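Local coordinates for protein HTH-type transcriptional activator AmpR (Citrobacter freundii, PDB 3KOS) that regulates transcription of the beta-lactamase gene ampC as a LysR-type DNA-binding regulator, of which this chain is the effector-binding domain, at residues A[82-86]-A[114-118]; A[95-101]-A[171-175]; A[104-110]-A[131-137]. Where two conformers were deposited one is given. Residues are numbered along the deposited sequence.

Contact 1. Residues A[82-86]-A[114-118]; sequences LMSPL and EWALW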
ATOM      1  N   LEU A  82     -13.162   0.250  13.237  1.00 11.11           N
ATOM      2  CA  LEU A  82     -13.240  -1.013  13.964  1.00 12.78           C
ATOM      3  C   LEU A  82     -12.622  -2.158  13.170  1.00 11.01           C
ATOM      4  O   LEU A  82     -12.892  -2.321  11.982  1.00 11.49           O
ATOM      5  CB  LEU A  82     -14.690  -1.344  14.305  1.00 11.78           C
ATOM      6  CG  LEU A  82     -15.396  -0.286  15.161  1.00 15.80           C
ATOM      7  CD1 LEU A  82     -16.778  -0.783  15.575  1.00 15.73           C
ATOM      8  CD2 LEU A  82     -14.561   0.037  16.385  1.00 12.79           C
HETATM    9  N   MSE A  83     -11.800  -2.954  13.843  1.00  9.35           N
HETATM   10  CA  MSE A  83     -11.053  -4.024  13.185  1.00 10.83           C
HETATM   11  C   MSE A  83     -11.544  -5.414  13.539  1.00 12.32           C
HETATM   12  O   MSE A  83     -11.972  -5.673  14.665  1.00 12.56           O
HETATM   13  CB  MSE A  83      -9.580  -3.939  13.550  1.00 11.34           C
HETATM   14  CG  MSE A  83      -8.952  -2.623  13.173  1.00 18.91           C
HETATM   15 SE   MSE A  83      -7.093  -2.567  13.768  1.00 49.25          SE
HETATM   16  CE  MSE A  83      -6.977  -4.307  14.613  1.00 19.80           C
ATOM     17  N   SER A  84     -11.453  -6.318  12.570  1.00 10.51           N
ATOM     18  CA  SER A  84     -11.868  -7.694  12.769  1.00  9.64           C
ATOM     19  C   SER A  84     -11.039  -8.574  11.832  1.00 11.18           C
ATOM     20  O   SER A  84     -10.472  -8.077  10.856  1.00  9.90           O
ATOM     21  CB  SER A  84     -13.366  -7.809  12.464  1.00 12.91           C
ATOM     22  OG  SER A  84     -13.911  -9.024  12.944  1.00 16.54           O
ATOM     23  N   PRO A  85     -10.935  -9.876  12.136  1.00  9.68           N
ATOM     24  CA  PRO A  85     -10.201 -10.761  11.231  1.00  9.93           C
ATOM     25  C   PRO A  85     -10.827 -10.784   9.843  1.00 11.02           C
ATOM     26  O   PRO A  85     -12.047 -10.697   9.717  1.00  9.33           O
ATOM     27  CB  PRO A  85     -10.337 -12.128  11.899  1.00 11.23           C
ATOM     28  CG  PRO A  85     -10.395 -11.803  13.363  1.00 10.10           C
ATOM     29  CD  PRO A  85     -11.200 -10.517  13.443  1.00 11.00           C
ATOM     30  N   LEU A  86      -9.981 -10.881   8.825  1.00 10.67           N
ATOM     31  CA  LEU A  86     -10.422 -10.906   7.436  1.00 11.15           C
ATOM     32  C   LEU A  86      -9.546 -11.891   6.696  1.00 10.28           C
ATOM     33  O   LEU A  86      -8.332 -11.857   6.845  1.00  8.59           O
ATOM     34  CB  LEU A  86     -10.247  -9.522   6.803  1.00  8.47           C
ATOM     35  CG  LEU A  86     -11.118  -8.404   7.370  1.00  8.77           C
ATOM     36  CD1 LEU A  86     -10.599  -7.053   6.893  1.00 10.61           C
ATOM     37  CD2 LEU A  86     -12.580  -8.598   6.965  1.00 11.19           C
ATOM     38  N   GLU A 114      -2.170  -6.200  18.227  1.00 21.00           N
ATOM     39  CA  GLU A 114      -3.506  -6.266  17.624  1.00 18.03           C
ATOM     40  C   GLU A 114      -4.156  -7.642  17.791  1.00 15.87           C
ATOM     41  O   GLU A 114      -5.330  -7.751  18.161  1.00 15.22           O
ATOM     42  CB  GLU A 114      -3.446  -5.906  16.139  1.00 19.16           C
ATOM     43  CG  GLU A 114      -3.163  -4.439  15.874  1.00 20.70           C
ATOM     44  CD  GLU A 114      -2.907  -4.155  14.405  1.00 21.53           C
ATOM     45  OE1 GLU A 114      -2.521  -5.087  13.670  1.00 21.46           O
ATOM     46  OE2 GLU A 114      -3.086  -2.994  13.992  1.00 20.40           O
ATOM     47  N   TRP A 115      -3.399  -8.695  17.500  1.00 14.97           N
ATOM     48  CA  TRP A 115      -3.935 -10.047  17.621  1.00 15.54           C
ATOM     49  C   TRP A 115      -4.151 -10.450  19.081  1.00 17.42           C
ATOM     50  O   TRP A 115      -5.156 -11.069  19.412  1.00 14.60           O
ATOM     51  CB  TRP A 115      -3.061 -11.063  16.874  1.00 13.22           C
ATOM     52  CG  TRP A 115      -3.408 -11.101  15.419  1.00 12.60           C
ATOM     53  CD1 TRP A 115      -2.659 -10.629  14.375  1.00 12.39           C
ATOM     54  CD2 TRP A 115      -4.623 -11.603  14.851  1.00 13.14           C
ATOM     55  NE1 TRP A 115      -3.337 -10.818  13.187  1.00 11.88           N
ATOM     56  CE2 TRP A 115      -4.542 -11.416  13.455  1.00 11.96           C
ATOM     57  CE3 TRP A 115      -5.772 -12.188  15.390  1.00 11.10           C
ATOM     58  CZ2 TRP A 115      -5.564 -11.808  12.590  1.00 10.03           C
ATOM     59  CZ3 TRP A 115      -6.787 -12.580  14.535  1.00 11.34           C
ATOM     60  CH2 TRP A 115      -6.677 -12.386  13.144  1.00 12.39           C
ATOM     61  N   ALA A 116      -3.215 -10.081  19.949  1.00 18.41           N
ATOM     62  CA  ALA A 116      -3.375 -10.345  21.372  1.00 20.23           C
ATOM     63  C   ALA A 116      -4.669  -9.704  21.871  1.00 16.98           C
ATOM     64  O   ALA A 116      -5.435 -10.322  22.610  1.00 15.63           O
ATOM     65  CB  ALA A 116      -2.179  -9.815  22.154  1.00 21.33           C
ATOM     66  N   LEU A 117      -4.923  -8.474  21.443  1.00 16.65           N
ATOM     67  CA  LEU A 117      -6.104  -7.749  21.894  1.00 17.19           C
ATOM     68  C   LEU A 117      -7.399  -8.333  21.341  1.00 17.20           C
ATOM     69  O   LEU A 117      -8.381  -8.450  22.068  1.00 15.97           O
ATOM     70  CB  LEU A 117      -5.992  -6.257  21.570  1.00 20.17           C
ATOM     71  CG  LEU A 117      -4.858  -5.560  22.332  1.00 25.10           C
ATOM     72  CD1 LEU A 117      -4.555  -4.186  21.758  1.00 28.32           C
ATOM     73  CD2 LEU A 117      -5.186  -5.463  23.823  1.00 28.50           C
ATOM     74  N   TRP A 118      -7.420  -8.704  20.062  1.00 14.46           N
ATOM     75  CA  TRP A 118      -8.642  -9.294  19.515  1.00 11.27           C
ATOM     76  C   TRP A 118      -8.962 -10.638  20.172  1.00 14.71           C
ATOM     77  O   TRP A 118     -10.105 -10.889  20.561  1.00 15.38           O
ATOM     78  CB  TRP A 118      -8.584  -9.442  17.985  1.00 12.00           C
ATOM     79  CG  TRP A 118      -9.908  -9.794  17.412  1.00  9.48           C
ATOM     80  CD1 TRP A 118     -10.909  -8.928  17.059  1.00 11.18           C
ATOM     81  CD2 TRP A 118     -10.404 -11.105  17.153  1.00 11.91           C
ATOM     82  NE1 TRP A 118     -11.991  -9.624  16.588  1.00 12.70           N
ATOM     83  CE2 TRP A 118     -11.710 -10.965  16.642  1.00 10.20           C
ATOM     84  CE3 TRP A 118      -9.870 -12.392  17.301  1.00 12.06           C
ATOM     85  CZ2 TRP A 118     -12.485 -12.059  16.277  1.00 13.96           C
ATOM     86  CZ3 TRP A 118     -10.644 -13.476  16.940  1.00 12.19           C
ATOM     87  CH2 TRP A 118     -11.934 -13.304  16.436  1.00 11.63           C
TER

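Contact 2. Residues A[95-101]-A[171-175]; sequences IQTPADI and QPFLT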
ATOM      1  N   ILE A  95     -12.231 -22.216   9.170  1.00 21.24           N
ATOM      2  CA  ILE A  95     -12.340 -21.432  10.394  1.00 20.31           C
ATOM      3  C   ILE A  95     -13.782 -21.421  10.883  1.00 23.80           C
ATOM      4  O   ILE A  95     -14.661 -20.823  10.260  1.00 24.14           O
ATOM      5  CB  ILE A  95     -11.822 -19.991  10.177  1.00 20.60           C
ATOM      6  CG1 ILE A  95     -10.320 -20.029   9.888  1.00 18.76           C
ATOM      7  CG2 ILE A  95     -12.131 -19.110  11.379  1.00 18.68           C
ATOM      8  CD1 ILE A  95      -9.742 -18.707   9.397  1.00 19.81           C
ATOM      9  N   GLN A  96     -14.018 -22.106  11.997  1.00 25.22           N
ATOM     10  CA  GLN A  96     -15.349 -22.168  12.590  1.00 24.39           C
ATOM     11  C   GLN A  96     -15.383 -21.432  13.924  1.00 20.72           C
ATOM     12  O   GLN A  96     -16.405 -20.851  14.298  1.00 24.61           O
ATOM     13  CB  GLN A  96     -15.796 -23.627  12.760  1.00 26.80           C
ATOM     14  CG  GLN A  96     -16.198 -24.308  11.453  1.00 33.39           C
ATOM     15  CD  GLN A  96     -15.013 -24.856  10.662  1.00 37.92           C
ATOM     16  OE1 GLN A  96     -14.099 -25.467  11.223  1.00 40.22           O
ATOM     17  NE2 GLN A  96     -15.037 -24.655   9.344  1.00 37.54           N
ATOM     18  N   THR A  97     -14.259 -21.444  14.631  1.00 19.94           N
ATOM     19  CA  THR A  97     -14.130 -20.737  15.898  1.00 19.65           C
ATOM     20  C   THR A  97     -12.857 -19.890  15.891  1.00 19.75           C
ATOM     21  O   THR A  97     -11.962 -20.120  15.091  1.00 20.83           O
ATOM     22  CB  THR A  97     -14.070 -21.720  17.091  1.00 24.40           C
ATOM     23  OG1 THR A  97     -12.828 -22.432  17.062  1.00 26.35           O
ATOM     24  CG2 THR A  97     -15.212 -22.716  17.023  1.00 28.26           C
ATOM     25  N   PRO A  98     -12.778 -18.892  16.781  1.00 20.32           N
ATOM     26  CA  PRO A  98     -11.594 -18.028  16.804  1.00 18.65           C
ATOM     27  C   PRO A  98     -10.267 -18.785  16.900  1.00 21.38           C
ATOM     28  O   PRO A  98      -9.292 -18.369  16.274  1.00 18.24           O
ATOM     29  CB  PRO A  98     -11.824 -17.169  18.045  1.00 19.20           C
ATOM     30  CG  PRO A  98     -13.318 -17.045  18.105  1.00 19.46           C
ATOM     31  CD  PRO A  98     -13.846 -18.385  17.658  1.00 20.99           C
ATOM     32  N   ALA A  99     -10.219 -19.874  17.661  1.00 20.93           N
ATOM     33  CA  ALA A  99      -8.975 -20.627  17.787  1.00 20.37           C
ATOM     34  C   ALA A  99      -8.486 -21.160  16.435  1.00 18.29           C
ATOM     35  O   ALA A  99      -7.282 -21.338  16.222  1.00 18.62           O
ATOM     36  CB  ALA A  99      -9.135 -21.768  18.793  1.00 25.37           C
ATOM     37  N   ASP A 100      -9.421 -21.409  15.525  1.00 16.52           N
ATOM     38  CA  ASP A 100      -9.086 -21.932  14.202  1.00 19.54           C
ATOM     39  C   ASP A 100      -8.225 -20.961  13.391  1.00 18.73           C
ATOM     40  O   ASP A 100      -7.536 -21.364  12.459  1.00 18.04           O
ATOM     41  CB  ASP A 100     -10.359 -22.261  13.414  1.00 18.10           C
ATOM     42  CG  ASP A 100     -11.078 -23.495  13.945  1.00 22.75           C
ATOM     43  OD1 ASP A 100     -10.429 -24.336  14.599  1.00 23.02           O
ATOM     44  OD2 ASP A 100     -12.293 -23.618  13.704  1.00 22.25           O
ATOM     45  N   ILE A 101      -8.283 -19.678  13.735  1.00 17.78           N
ATOM     46  CA  ILE A 101      -7.465 -18.679  13.056  1.00 15.84           C
ATOM     47  C   ILE A 101      -5.995 -19.087  13.130  1.00 17.33           C
ATOM     48  O   ILE A 101      -5.221 -18.860  12.191  1.00 17.06           O
ATOM     49  CB  ILE A 101      -7.678 -17.275  13.656  1.00 16.43           C
ATOM     50  CG1 ILE A 101      -9.063 -16.751  13.265  1.00 16.74           C
ATOM     51  CG2 ILE A 101      -6.589 -16.311  13.184  1.00 15.24           C
ATOM     52  CD1 ILE A 101      -9.500 -15.482  14.002  1.00 16.59           C
ATOM     53  N   GLN A 171     -15.308 -11.890   6.403  1.00 13.52           N
ATOM     54  CA  GLN A 171     -15.161 -11.540   7.812  1.00 13.98           C
ATOM     55  C   GLN A 171     -15.790 -12.667   8.620  1.00 13.05           C
ATOM     56  O   GLN A 171     -17.004 -12.690   8.804  1.00 16.30           O
ATOM     57  CB  GLN A 171     -15.871 -10.214   8.114  1.00 12.06           C
ATOM     58  CG  GLN A 171     -15.682  -9.693   9.550  1.00 12.49           C
ATOM     59  CD  GLN A 171     -16.581  -8.506   9.891  1.00 18.51           C
ATOM     60  OE1 GLN A 171     -17.070  -7.796   9.006  1.00 17.35           O
ATOM     61  NE2 GLN A 171     -16.813  -8.296  11.179  1.00 16.41           N
ATOM     62  N   PRO A 172     -14.973 -13.614   9.094  1.00 13.04           N
ATOM     63  CA  PRO A 172     -15.584 -14.798   9.714  1.00 17.14           C
ATOM     64  C   PRO A 172     -16.290 -14.519  11.040  1.00 17.80           C
ATOM     65  O   PRO A 172     -17.192 -15.277  11.406  1.00 19.62           O
ATOM     66  CB  PRO A 172     -14.397 -15.738   9.928  1.00 16.06           C
ATOM     67  CG  PRO A 172     -13.182 -14.835   9.919  1.00 16.66           C
ATOM     68  CD  PRO A 172     -13.515 -13.754   8.941  1.00 14.12           C
ATOM     69  N   PHE A 173     -15.896 -13.467  11.749  1.00 13.53           N
ATOM     70  CA  PHE A 173     -16.466 -13.195  13.069  1.00 15.17           C
ATOM     71  C   PHE A 173     -17.004 -11.779  13.218  1.00 15.79           C
ATOM     72  O   PHE A 173     -16.480 -10.843  12.632  1.00 16.54           O
ATOM     73  CB  PHE A 173     -15.440 -13.492  14.159  1.00 14.30           C
ATOM     74  CG  PHE A 173     -14.944 -14.897  14.125  1.00 17.19           C
ATOM     75  CD1 PHE A 173     -15.785 -15.943  14.491  1.00 17.98           C
ATOM     76  CD2 PHE A 173     -13.659 -15.187  13.692  1.00 15.61           C
ATOM     77  CE1 PHE A 173     -15.345 -17.251  14.438  1.00 19.74           C
ATOM     78  CE2 PHE A 173     -13.219 -16.485  13.642  1.00 18.01           C
ATOM     79  CZ  PHE A 173     -14.063 -17.523  14.014  1.00 18.31           C
ATOM     80  N   LEU A 174     -18.053 -11.637  14.022  1.00 16.39           N
ATOM     81  CA  LEU A 174     -18.724 -10.360  14.198  1.00 17.77           C
ATOM     82  C   LEU A 174     -17.935  -9.397  15.077  1.00 17.60           C
ATOM     83  O   LEU A 174     -18.040  -8.182  14.918  1.00 17.70           O
ATOM     84  CB  LEU A 174     -20.108 -10.575  14.806  1.00 20.84           C
ATOM     85  CG  LEU A 174     -21.112 -11.267  13.890  1.00 31.53           C
ATOM     86  CD1 LEU A 174     -22.459 -11.432  14.594  1.00 32.00           C
ATOM     87  CD2 LEU A 174     -21.267 -10.473  12.600  1.00 30.13           C
ATOM     88  N   THR A 175     -17.165  -9.940  16.015  1.00 14.66           N
ATOM     89  CA  THR A 175     -16.496  -9.117  17.019  1.00 17.46           C
ATOM     90  C   THR A 175     -15.436  -8.205  16.423  1.00 16.85           C
ATOM     91  O   THR A 175     -14.585  -8.644  15.654  1.00 12.68           O
ATOM     92  CB  THR A 175     -15.856  -9.968  18.139  1.00 19.40           C
ATOM     93  OG1 THR A 175     -16.874 -10.717  18.811  1.00 18.65           O
ATOM     94  CG2 THR A 175     -15.148  -9.072  19.150  1.00 17.90           C
TER

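Contact 3. Residues A[104-110]-A[131-137]; sequences FPLLRSY and HNVMVFD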
ATOM      1  N   PHE A 104      -3.420 -20.803  10.740  1.00 17.28           N
ATOM      2  CA  PHE A 104      -2.760 -20.041   9.679  1.00 15.00           C
ATOM      3  C   PHE A 104      -1.811 -18.973  10.216  1.00 15.08           C
ATOM      4  O   PHE A 104      -1.879 -18.611  11.391  1.00 14.40           O
ATOM      5  CB  PHE A 104      -3.816 -19.416   8.769  1.00 15.03           C
ATOM      6  CG  PHE A 104      -4.826 -20.405   8.274  1.00 15.88           C
ATOM      7  CD1 PHE A 104      -4.506 -21.282   7.256  1.00 18.13           C
ATOM      8  CD2 PHE A 104      -6.078 -20.482   8.848  1.00 19.44           C
ATOM      9  CE1 PHE A 104      -5.426 -22.209   6.807  1.00 19.62           C
ATOM     10  CE2 PHE A 104      -7.004 -21.407   8.400  1.00 21.00           C
ATOM     11  CZ  PHE A 104      -6.673 -22.271   7.381  1.00 20.65           C
ATOM     12  N   PRO A 105      -0.902 -18.480   9.362  1.00 15.27           N
ATOM     13  CA  PRO A 105      -0.043 -17.373   9.790  1.00 13.59           C
ATOM     14  C   PRO A 105      -0.902 -16.138  10.021  1.00 13.21           C
ATOM     15  O   PRO A 105      -1.998 -16.058   9.480  1.00 12.10           O
ATOM     16  CB  PRO A 105       0.875 -17.152   8.581  1.00 15.59           C
ATOM     17  CG  PRO A 105       0.855 -18.452   7.845  1.00 18.92           C
ATOM     18  CD  PRO A 105      -0.533 -18.985   8.027  1.00 15.67           C
ATOM     19  N   LEU A 106      -0.407 -15.200  10.816  1.00 12.61           N
ATOM     20  CA  LEU A 106      -1.161 -13.998  11.115  1.00 12.81           C
ATOM     21  C   LEU A 106      -0.560 -12.809  10.382  1.00 12.58           C
ATOM     22  O   LEU A 106       0.652 -12.708  10.234  1.00 12.92           O
ATOM     23  CB  LEU A 106      -1.188 -13.745  12.622  1.00 13.79           C
ATOM     24  CG  LEU A 106      -1.837 -14.851  13.473  1.00 14.25           C
ATOM     25  CD1 LEU A 106      -1.681 -14.550  14.955  1.00 15.63           C
ATOM     26  CD2 LEU A 106      -3.310 -15.015  13.109  1.00 11.38           C
ATOM     27  N   LEU A 107      -1.422 -11.914   9.918  1.00 10.62           N
ATOM     28  CA  LEU A 107      -0.987 -10.682   9.280  1.00 10.54           C
ATOM     29  C   LEU A 107      -1.430  -9.546  10.181  1.00  8.48           C
ATOM     30  O   LEU A 107      -2.581  -9.522  10.627  1.00  9.40           O
ATOM     31  CB  LEU A 107      -1.653 -10.517   7.902  1.00  8.85           C
ATOM     32  CG  LEU A 107      -1.662 -11.769   7.009  1.00 12.42           C
ATOM     33  CD1 LEU A 107      -2.340 -11.493   5.669  1.00 11.03           C
ATOM     34  CD2 LEU A 107      -0.268 -12.322   6.783  1.00 10.97           C
ATOM     35  N   ARG A 108      -0.525  -8.613  10.451  1.00  9.84           N
ATOM     36  CA  ARG A 108      -0.853  -7.469  11.297  1.00 13.29           C
ATOM     37  C   ARG A 108      -0.112  -6.213  10.858  1.00 13.01           C
ATOM     38  O   ARG A 108       0.781  -6.270  10.013  1.00  9.98           O
ATOM     39  CB  ARG A 108      -0.538  -7.773  12.761  1.00 15.50           C
ATOM     40  CG  ARG A 108       0.935  -7.972  13.057  1.00 20.68           C
ATOM     41  CD  ARG A 108       1.175  -7.840  14.553  1.00 24.22           C
ATOM     42  NE  ARG A 108       2.533  -8.188  14.952  1.00 26.06           N
ATOM     43  CZ  ARG A 108       3.567  -7.354  14.926  1.00 23.14           C
ATOM     44  NH1 ARG A 108       3.423  -6.111  14.497  1.00 21.92           N
ATOM     45  NH2 ARG A 108       4.758  -7.771  15.325  1.00 29.64           N
ATOM     46  N   SER A 109      -0.508  -5.071  11.419  1.00 12.25           N
ATOM     47  CA  SER A 109       0.187  -3.816  11.164  1.00 12.72           C
ATOM     48  C   SER A 109       1.396  -3.719  12.083  1.00 15.39           C
ATOM     49  O   SER A 109       1.702  -4.657  12.817  1.00 15.95           O
ATOM     50  CB  SER A 109      -0.736  -2.634  11.448  1.00 17.74           C
ATOM     51  OG  SER A 109      -0.799  -2.415  12.851  1.00 18.11           O
ATOM     52  N   TYR A 110       2.071  -2.576  12.052  1.00 16.76           N
ATOM     53  CA  TYR A 110       3.211  -2.338  12.934  1.00 23.99           C
ATOM     54  C   TYR A 110       2.845  -2.265  14.418  1.00 29.10           C
ATOM     55  O   TYR A 110       3.731  -2.153  15.263  1.00 28.81           O
ATOM     56  CB  TYR A 110       3.937  -1.061  12.542  1.00 26.20           C
ATOM     57  CG  TYR A 110       4.915  -1.203  11.400  1.00 25.02           C
ATOM     58  CD1 TYR A 110       4.557  -1.841  10.220  1.00 21.00           C
ATOM     59  CD2 TYR A 110       6.193  -0.661  11.492  1.00 31.43           C
ATOM     60  CE1 TYR A 110       5.454  -1.953   9.159  1.00 21.92           C
ATOM     61  CE2 TYR A 110       7.093  -0.764  10.445  1.00 32.14           C
ATOM     62  CZ  TYR A 110       6.718  -1.410   9.281  1.00 29.45           C
ATOM     63  OH  TYR A 110       7.614  -1.505   8.238  1.00 26.90           O
ATOM     64  N   HIS A 131       4.476 -17.760  16.805  1.00 26.93           N
ATOM     65  CA  HIS A 131       3.524 -17.951  15.716  1.00 24.18           C
ATOM     66  C   HIS A 131       4.002 -17.182  14.483  1.00 17.68           C
ATOM     67  O   HIS A 131       4.566 -16.097  14.614  1.00 19.54           O
ATOM     68  CB  HIS A 131       2.130 -17.477  16.129  1.00 21.15           C
ATOM     69  CG  HIS A 131       1.043 -17.996  15.249  1.00 19.90           C
ATOM     70  ND1 HIS A 131       0.300 -19.112  15.564  1.00 20.78           N
ATOM     71  CD2 HIS A 131       0.585 -17.565  14.049  1.00 17.40           C
ATOM     72  CE1 HIS A 131      -0.573 -19.344  14.602  1.00 22.25           C
ATOM     73  NE2 HIS A 131      -0.425 -18.416  13.673  1.00 15.46           N
ATOM     74  N   ASN A 132       3.805 -17.758  13.299  0.55 18.29           N
ATOM     75  CA  ASN A 132       4.196 -17.093  12.062  0.55 17.06           C
ATOM     76  C   ASN A 132       3.413 -15.797  11.907  0.55 15.31           C
ATOM     77  O   ASN A 132       2.187 -15.818  11.883  0.55 14.54           O
ATOM     78  CB  ASN A 132       3.925 -17.990  10.848  0.55 18.39           C
ATOM     79  CG  ASN A 132       4.883 -19.166  10.758  0.55 20.37           C
ATOM     80  OD1 ASN A 132       4.536 -20.224  10.230  0.55 21.08           O
ATOM     81  ND2 ASN A 132       6.091 -18.985  11.279  0.55 19.25           N
ATOM     82  N   VAL A 133       4.120 -14.677  11.812  1.00 13.99           N
ATOM     83  CA  VAL A 133       3.467 -13.383  11.615  1.00 13.12           C
ATOM     84  C   VAL A 133       4.169 -12.583  10.531  1.00 15.38           C
ATOM     85  O   VAL A 133       5.397 -12.587  10.451  1.00 15.10           O
ATOM     86  CB  VAL A 133       3.464 -12.546  12.912  1.00 15.37           C
ATOM     87  CG1 VAL A 133       2.786 -11.193  12.665  1.00 17.00           C
ATOM     88  CG2 VAL A 133       2.731 -13.286  14.009  1.00 18.29           C
HETATM   89  N   MSE A 134       3.387 -11.892   9.706  1.00 12.27           N
HETATM   90  CA  MSE A 134       3.937 -10.939   8.749  1.00 10.44           C
HETATM   91  C   MSE A 134       3.377  -9.562   9.064  1.00 10.56           C
HETATM   92  O   MSE A 134       2.199  -9.435   9.403  1.00  9.84           O
HETATM   93  CB  MSE A 134       3.590 -11.354   7.319  1.00 10.59           C
HETATM   94  CG  MSE A 134       3.792 -12.843   7.083  1.00 19.62           C
HETATM   95 SE   MSE A 134       3.493 -13.331   5.208  1.00 35.91          SE
HETATM   96  CE  MSE A 134       5.218 -12.681   4.633  1.00 17.76           C
ATOM     97  N   VAL A 135       4.230  -8.550   8.961  1.00  7.46           N
ATOM     98  CA  VAL A 135       3.920  -7.211   9.442  1.00  9.08           C
ATOM     99  C   VAL A 135       3.810  -6.218   8.288  1.00  8.36           C
ATOM    100  O   VAL A 135       4.680  -6.177   7.428  1.00  9.19           O
ATOM    101  CB  VAL A 135       5.032  -6.737  10.407  1.00 11.46           C
ATOM    102  CG1 VAL A 135       4.780  -5.306  10.859  1.00 12.38           C
ATOM    103  CG2 VAL A 135       5.115  -7.687  11.605  1.00 13.53           C
ATOM    104  N   PHE A 136       2.752  -5.403   8.282  1.00  8.27           N
ATOM    105  CA  PHE A 136       2.459  -4.531   7.147  1.00  8.32           C
ATOM    106  C   PHE A 136       2.348  -3.051   7.499  1.00  9.66           C
ATOM    107  O   PHE A 136       1.704  -2.690   8.478  1.00  9.66           O
ATOM    108  CB  PHE A 136       1.153  -4.970   6.483  1.00  8.21           C
ATOM    109  CG  PHE A 136       1.237  -6.326   5.878  1.00  9.02           C
ATOM    110  CD1 PHE A 136       1.593  -6.477   4.549  1.00  8.64           C
ATOM    111  CD2 PHE A 136       1.018  -7.454   6.647  1.00  8.69           C
ATOM    112  CE1 PHE A 136       1.698  -7.741   3.981  1.00  8.83           C
ATOM    113  CE2 PHE A 136       1.132  -8.727   6.089  1.00  9.45           C
ATOM    114  CZ  PHE A 136       1.474  -8.868   4.761  1.00  9.90           C
ATOM    115  N   ASP A 137       2.966  -2.209   6.673  1.00  7.96           N
ATOM    116  CA  ASP A 137       2.904  -0.765   6.863  1.00 11.25           C
ATOM    117  C   ASP A 137       1.542  -0.225   6.445  1.00 11.61           C
ATOM    118  O   ASP A 137       1.108   0.831   6.915  1.00 12.68           O
ATOM    119  CB  ASP A 137       4.003  -0.068   6.059  1.00 12.05           C
ATOM    120  CG  ASP A 137       3.833  -0.240   4.550  1.00 12.13           C
ATOM    121  OD1 ASP A 137       3.477  -1.351   4.087  1.00  9.89           O
ATOM    122  OD2 ASP A 137       4.081   0.740   3.815  1.00 11.30           O
TER
HETATM  123  O   HOH W   1       1.313  -0.249  10.162  1.00 21.41           O

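Contact 1. Residues A[82-86]-A[114-118]
P85 points the CG-CD edge of its pyrrolidine ring at the face of the W118 indole: its CG stands 3.5 Å from the centroid of the six-membered ring and only 10° off the ring normal, the geometry of a CH-pi contact over the face, while P85 CD comes to 3.3 Å from W118 CE2. The same pyrrolidine ring also meets the second indole, with P85 CG 3.8 Å from W115 CH2, so both tryptophans of the helix converge on one proline of the strand. Farther back along the strand, the selenomethionine M83 extends its methyl toward the first turn of the helix, where M83 CE packs 4.0 Å from E114 CG, the aliphatic part of the glutamate. The axes of strand 83-86 and helix 114-118 pass 9.9 Å apart at 100°, nearly perpendicular; the i, i+1, i+4 spacing of residues 114, 115 and 118 puts them on the side of the helix facing the strand. All of this is buried, and I154 of the neighbouring strand 153-156 touches M83, E114 and both tryptophans. W115 NE1 bonds to the L107 carbonyl and E114 OE2 to S109 OG. No hydrogen bond crosses between the two segments, which implies that their direct contact is apolar and CH-pi, the polar link being indirect, through the T175 carbonyl that S84 OG and W118 NE1 share.

Contact 2. Residues A[95-101]-A[171-175]
Apolar contact dominates here, and F173 supplies most of it, with 102 Å² of its surface covered by segment 95-101. Its ring enters the turn between I95 and I101: F173 CE2 is 3.6 Å from I95 CG2 and 3.9 Å from I101 CD1. P172 adds a looser touch, its CB 4.3 Å from I95 CG2. A CH-pi contact comes from P98, whose CG lies over the ring face, 4.3 Å from the F173 centroid and 16° off the normal. Backbone atoms close in as well, F173 CZ being 3.3 Å from both T97 C and P98 N.

No hydrogen bond joins the two segments; each has its own internal ones. D100 OD2 accepts from Q96 N at 2.9 Å and from T97 N at 3.1 Å, while D100 N bonds to T97 O at 2.9 Å and I101 N to P98 O at 3.0 Å, folding 95-101 into a compact turn. Within 171-175, Q171 NE2 donates to F173 O at 3.0 Å. Outside, the T175 carbonyl takes S84 OG and W118 NE1, and I101 packs on W115 and W118. F173 thus inserts between two irregular connections of the alpha-beta LysR effector-binding domain: the loop leading to strand 106-109 and the one that follows helix 161-165.

Contact 3. Residues A[104-110]-A[131-137]
H131 takes a t rotamer (chi1 -163°) that turns its ring back to the first strand, so that H131 NE2 donates to F104 O at 2.7 Å and H131 CD2 rests 3.7 Å from L106 CG. Beyond it V133 and V135, both t, share a face with L106 and R108. The arginine is p at chi1 and then extended; it runs over the valines, with R108 CG 3.7 Å from V133 CG1 and R108 CZ 3.7 Å from V135 CG2, and folds back at its tip for R108 NH1 to reach S109 O at 2.8 Å. These strands form the parallel pair of a beta-alpha-beta unit whose crossover contains helix 114-121, which covers the L106 and R108 side. The backbone hydrogen bonds between the strands are L106 N to N132 O (2.9 Å), M134 N to L106 O (2.9 Å), R108 N to M134 O (3.0 Å) and F136 N to R108 O (2.8 Å). On the reverse face L107 and M134 are both m, L107 CD2 lying 4.0 Å from M134 CB; the end of this selenomethionine leads away, onto F28 of the second subunit. F136, also m, brings CE2 to 3.8 Å from L107 CB and packs on helix 139-147. Y110 CD1 lies 3.5 Å from V135 CG1, while Y110 OH bonds to the T47 carbonyl of the second subunit.

In the fold
From the N terminus, the chain passes through strand 73-86 before reaching the loop 95-101, strand 106-109 and helix 114-121. Contact 1 closes the first loop, from that strand to the helix; contact 3 then closes the crossover from strand 106-109 to strand 133-136. Contact 2 spans the longest interval, until 171-175 returns to 95-101. Contact 1 crosses both others, whereas contact 3 falls wholly within the span of contact 2. Helix 114-121 is the shared element: E114 and W115 reach strand 106-109, and W118 reaches T175. I101 against L106 joins contacts 2 and 3. Together they tie the parallel pair 106-109/133-136, helix 114-121 and the loop 171-175 to strand 73-86 in one of the two alpha/beta subdomains.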